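Long-range contact in uncharacterized protein (PDB 2A2L), which is of unknown function but belongs to the HbpS-like family, named for haem-degrading proteins, and assembles from several copies of one chain: residues V24-S38 / I49-S63. Numbering follows the deposited sequence.
Sequences VEKKATEINVAVVFS and IQRMDEAFVSSCDIS
Met52, just past strand 46-51, sets its methyl CE against helix 14-30, 3.6 Å from both Val35 CG2 and Glu25 CA, with Ala28 CB a little farther off. The Met52 and Val35 side chains run side by side in the same direction; with CG beside the backbone N (chi1 -74°), the thioether sulfur SD comes to 3.3 Å from Val35 N and accepts a weak hydrogen bond. Met52 N in turn donates to Val35 O. One residue earlier, Ala34 CB packs on Glu54 CB and Ala55 CB, in the type I turn from Met52 to Ala55. This packing lies at the end of the antiparallel hairpin of strands 36-41 and 46-51, in which Phe37 and Gln50 form a hydrogen-bonded pair, Gln50 N lying 2.8 Å from Phe37 O. Strand 46-51 is outermost within the chain, but Ile49 and Gln50 pair with a strand of a second subunit, so the sheet continues across the interface. On the sheet face beneath helix 59-72, Val36 spreads its two methyls: CG2, anti to the carbonyl carbon, sits 3.6 Å from Arg51 CG and also meets Ser59 CB, while CG1 touches Ile49 CG2. Ser38 OG and Ser63 OG are modelled 2.5 Å apart, a suspiciously short separation whose exact length is doubtful; Ser63 OG also bonds to Gly121 O of strand 116-123. On the face bearing Phe37, a water bridges Glu25 OE1 and Gln50 NE2, while Gln18 of the second subunit hydrogen-bonds to Glu25 OE1 and Gln50 OE1.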
# COMPACT_ATOMS: atom_id res chain seq x y z
N VAL A 24 -3.78 32.70 7.59
CA VAL A 24 -4.21 32.01 6.37
C VAL A 24 -5.72 32.00 6.21
O VAL A 24 -6.24 32.31 5.14
CB VAL A 24 -3.61 30.57 6.34
CG1 VAL A 24 -4.30 29.67 5.31
CG2 VAL A 24 -2.13 30.63 6.08
N GLU A 25 -6.43 31.67 7.29
CA GLU A 25 -7.89 31.59 7.26
C GLU A 25 -8.53 32.95 7.00
O GLU A 25 -9.65 33.04 6.49
CB GLU A 25 -8.41 31.00 8.57
CG GLU A 25 -9.75 30.28 8.46
CD GLU A 25 -10.39 29.94 9.81
OE1 GLU A 25 -9.71 30.04 10.86
OE2 GLU A 25 -11.58 29.56 9.81
N LYS A 26 -7.82 34.00 7.35
CA LYS A 26 -8.37 35.34 7.25
C LYS A 26 -8.04 35.90 5.89
O LYS A 26 -8.83 36.62 5.29
CB LYS A 26 -7.77 36.21 8.33
CG LYS A 26 -8.65 37.32 8.82
CD LYS A 26 -7.82 38.31 9.64
CE LYS A 26 -7.92 39.72 9.07
NZ LYS A 26 -6.96 40.65 9.74
N LYS A 27 -6.85 35.57 5.40
CA LYS A 27 -6.45 35.97 4.06
C LYS A 27 -7.21 35.22 2.97
O LYS A 27 -7.62 35.80 1.97
CB LYS A 27 -4.95 35.78 3.86
CG LYS A 27 -4.42 36.30 2.52
CD LYS A 27 -4.35 37.80 2.48
CE LYS A 27 -4.26 38.29 1.05
NZ LYS A 27 -4.73 39.71 0.94
N ALA A 28 -7.39 33.91 3.17
CA ALA A 28 -8.07 33.09 2.20
C ALA A 28 -9.49 33.61 2.05
O ALA A 28 -10.04 33.65 0.95
CB ALA A 28 -8.07 31.66 2.64
N THR A 29 -10.08 34.05 3.17
CA THR A 29 -11.45 34.51 3.17
C THR A 29 -11.74 35.74 2.31
O THR A 29 -12.74 35.78 1.58
CB THR A 29 -11.99 34.63 4.59
OG1 THR A 29 -12.81 33.48 4.85
CG2 THR A 29 -12.80 35.93 4.82
N GLU A 30 -10.82 36.71 2.34
CA GLU A 30 -10.95 37.95 1.58
C GLU A 30 -10.50 37.88 0.11
O GLU A 30 -10.89 38.74 -0.72
CB GLU A 30 -10.21 39.09 2.30
CG GLU A 30 -8.82 38.71 2.77
CD GLU A 30 -8.00 39.91 3.21
OE1 GLU A 30 -7.13 40.37 2.41
OE2 GLU A 30 -8.21 40.39 4.35
N ILE A 31 -9.69 36.89 -0.23
CA ILE A 31 -9.50 36.54 -1.64
C ILE A 31 -10.45 35.42 -2.10
O ILE A 31 -10.24 34.81 -3.16
CB ILE A 31 -8.03 36.22 -2.01
CG1 ILE A 31 -7.41 35.20 -1.05
CG2 ILE A 31 -7.22 37.49 -2.08
CD1 ILE A 31 -6.41 34.26 -1.72
N ASN A 32 -11.47 35.18 -1.27
CA ASN A 32 -12.67 34.40 -1.60
C ASN A 32 -12.36 32.97 -1.97
O ASN A 32 -12.84 32.48 -2.99
CB ASN A 32 -13.46 35.05 -2.73
CG ASN A 32 -14.43 36.10 -2.23
OD1 ASN A 32 -14.56 37.16 -2.84
ND2 ASN A 32 -15.14 35.79 -1.14
N VAL A 33 -11.55 32.32 -1.14
CA VAL A 33 -11.15 30.95 -1.40
C VAL A 33 -11.15 30.10 -0.11
O VAL A 33 -10.88 30.60 0.97
CB VAL A 33 -9.80 30.89 -2.24
CG1 VAL A 33 -8.57 31.18 -1.38
CG2 VAL A 33 -9.65 29.54 -2.96
N ALA A 34 -11.48 28.82 -0.23
CA ALA A 34 -11.42 27.88 0.88
C ALA A 34 -10.27 26.90 0.72
O ALA A 34 -10.21 26.14 -0.25
CB ALA A 34 -12.72 27.14 1.00
N VAL A 35 -9.36 26.90 1.69
CA VAL A 35 -8.18 26.04 1.60
C VAL A 35 -7.99 25.08 2.78
O VAL A 35 -8.50 25.33 3.86
CB VAL A 35 -6.89 26.86 1.37
CG1 VAL A 35 -7.01 27.69 0.09
CG2 VAL A 35 -6.57 27.71 2.56
N VAL A 36 -7.24 24.00 2.55
CA VAL A 36 -6.52 23.31 3.64
C VAL A 36 -5.16 23.95 4.00
O VAL A 36 -4.40 24.32 3.12
CB VAL A 36 -6.39 21.82 3.35
CG1 VAL A 36 -6.04 21.01 4.62
CG2 VAL A 36 -7.70 21.32 2.75
N PHE A 37 -4.86 24.06 5.30
CA PHE A 37 -3.55 24.52 5.79
C PHE A 37 -2.92 23.43 6.63
O PHE A 37 -3.58 22.82 7.48
CB PHE A 37 -3.69 25.77 6.65
CG PHE A 37 -2.36 26.34 7.15
CD1 PHE A 37 -1.36 26.75 6.25
CD2 PHE A 37 -2.13 26.50 8.53
CE1 PHE A 37 -0.14 27.29 6.69
CE2 PHE A 37 -0.91 27.05 9.01
CZ PHE A 37 0.09 27.46 8.09
N SER A 38 -1.64 23.19 6.39
CA SER A 38 -0.90 22.22 7.19
C SER A 38 0.40 22.81 7.64
O SER A 38 0.93 23.68 6.97
CB SER A 38 -0.69 20.94 6.44
OG SER A 38 -1.93 20.47 5.96
N ILE A 49 -3.23 20.08 10.80
CA ILE A 49 -3.97 20.13 9.53
C ILE A 49 -5.35 20.75 9.73
O ILE A 49 -6.10 20.28 10.57
CB ILE A 49 -4.19 18.73 8.95
CG1 ILE A 49 -2.86 18.09 8.58
CG2 ILE A 49 -5.16 18.77 7.76
CD1 ILE A 49 -2.98 16.60 8.21
N GLN A 50 -5.68 21.77 8.95
CA GLN A 50 -6.94 22.48 9.11
C GLN A 50 -7.67 22.77 7.80
O GLN A 50 -7.14 23.48 6.93
CB GLN A 50 -6.69 23.80 9.82
CG GLN A 50 -7.93 24.63 10.00
CD GLN A 50 -7.69 25.82 10.86
OE1 GLN A 50 -7.59 25.69 12.08
NE2 GLN A 50 -7.61 27.00 10.24
N ARG A 51 -8.87 22.22 7.67
CA ARG A 51 -9.63 22.29 6.42
C ARG A 51 -10.87 23.19 6.52
O ARG A 51 -11.80 22.92 7.29
CB ARG A 51 -9.99 20.91 5.88
CG ARG A 51 -10.81 20.99 4.58
CD ARG A 51 -11.06 19.64 3.91
NE ARG A 51 -12.22 18.94 4.47
CZ ARG A 51 -13.49 19.22 4.19
NH1 ARG A 51 -13.81 20.20 3.35
NH2 ARG A 51 -14.47 18.51 4.75
N MET A 52 -10.87 24.27 5.75
CA MET A 52 -12.06 25.05 5.55
C MET A 52 -13.21 24.23 4.94
O MET A 52 -12.99 23.32 4.12
CB MET A 52 -11.77 26.29 4.69
CG MET A 52 -11.01 27.37 5.46
SD MET A 52 -10.26 28.60 4.42
CE MET A 52 -8.71 28.80 5.18
N ASP A 53 -14.43 24.54 5.36
CA ASP A 53 -15.55 23.64 5.19
C ASP A 53 -15.96 23.52 3.72
O ASP A 53 -16.60 22.53 3.35
CB ASP A 53 -16.72 24.14 6.03
CG ASP A 53 -16.39 24.17 7.52
OD1 ASP A 53 -16.28 23.08 8.12
OD2 ASP A 53 -16.23 25.29 8.08
N GLU A 54 -15.60 24.52 2.92
CA GLU A 54 -15.86 24.58 1.48
C GLU A 54 -14.66 24.11 0.64
O GLU A 54 -14.75 24.09 -0.59
CB GLU A 54 -16.13 26.04 1.07
CG GLU A 54 -17.45 26.69 1.57
CD GLU A 54 -18.66 25.82 1.35
OE1 GLU A 54 -19.04 25.62 0.18
OE2 GLU A 54 -19.23 25.33 2.36
N ALA A 55 -13.54 23.77 1.29
CA ALA A 55 -12.35 23.30 0.58
C ALA A 55 -12.47 21.85 0.04
O ALA A 55 -13.29 21.06 0.53
CB ALA A 55 -11.11 23.45 1.45
N PHE A 56 -11.66 21.54 -0.98
CA PHE A 56 -11.67 20.23 -1.62
C PHE A 56 -11.13 19.23 -0.60
O PHE A 56 -10.07 19.47 -0.02
CB PHE A 56 -10.76 20.20 -2.88
CG PHE A 56 -11.17 21.15 -3.99
CD1 PHE A 56 -12.52 21.49 -4.21
CD2 PHE A 56 -10.21 21.71 -4.82
CE1 PHE A 56 -12.90 22.36 -5.23
CE2 PHE A 56 -10.57 22.61 -5.84
CZ PHE A 56 -11.92 22.94 -6.04
N VAL A 57 -11.87 18.14 -0.39
CA VAL A 57 -11.39 17.06 0.49
C VAL A 57 -10.11 16.43 -0.05
O VAL A 57 -9.24 15.99 0.73
CB VAL A 57 -12.50 15.99 0.87
CG1 VAL A 57 -13.65 16.63 1.66
CG2 VAL A 57 -13.05 15.28 -0.36
N SER A 58 -9.96 16.43 -1.38
CA SER A 58 -8.71 16.06 -2.04
C SER A 58 -7.51 16.84 -1.55
O SER A 58 -6.38 16.39 -1.68
CB SER A 58 -8.83 16.25 -3.55
OG SER A 58 -10.02 16.95 -3.86
N SER A 59 -7.74 18.02 -0.99
CA SER A 59 -6.64 18.91 -0.63
C SER A 59 -5.96 18.68 0.73
O SER A 59 -4.99 19.35 1.02
CB SER A 59 -7.05 20.38 -0.80
OG SER A 59 -7.42 20.68 -2.15
N CYS A 60 -6.44 17.75 1.55
CA CYS A 60 -5.80 17.47 2.85
C CYS A 60 -4.46 16.74 2.76
O CYS A 60 -3.52 17.14 3.42
CB CYS A 60 -6.69 16.71 3.84
SG CYS A 60 -8.44 16.96 3.69
N ASP A 61 -4.42 15.65 1.99
CA ASP A 61 -3.17 14.93 1.68
C ASP A 61 -2.20 15.90 1.00
O ASP A 61 -1.08 16.11 1.46
CB ASP A 61 -3.46 13.74 0.73
CG ASP A 61 -2.78 12.44 1.15
OD1 ASP A 61 -2.50 12.27 2.36
OD2 ASP A 61 -2.53 11.58 0.27
N ILE A 62 -2.66 16.48 -0.11
CA ILE A 62 -1.87 17.48 -0.84
C ILE A 62 -1.25 18.52 0.10
O ILE A 62 -0.05 18.73 0.07
CB ILE A 62 -2.70 18.24 -1.91
CG1 ILE A 62 -3.23 17.28 -2.96
CG2 ILE A 62 -1.82 19.32 -2.56
CD1 ILE A 62 -4.37 17.87 -3.77
N SER A 63 -2.08 19.15 0.92
CA SER A 63 -1.61 20.23 1.79
C SER A 63 -0.56 19.77 2.79
O SER A 63 0.48 20.41 2.95
CB SER A 63 -2.77 20.91 2.51
OG SER A 63 -2.33 21.48 3.74
O HOH W 1 -7.61 29.34 12.13
O HOH W 2 -10.90 24.65 -2.27
O HOH W 3 -7.03 26.35 6.51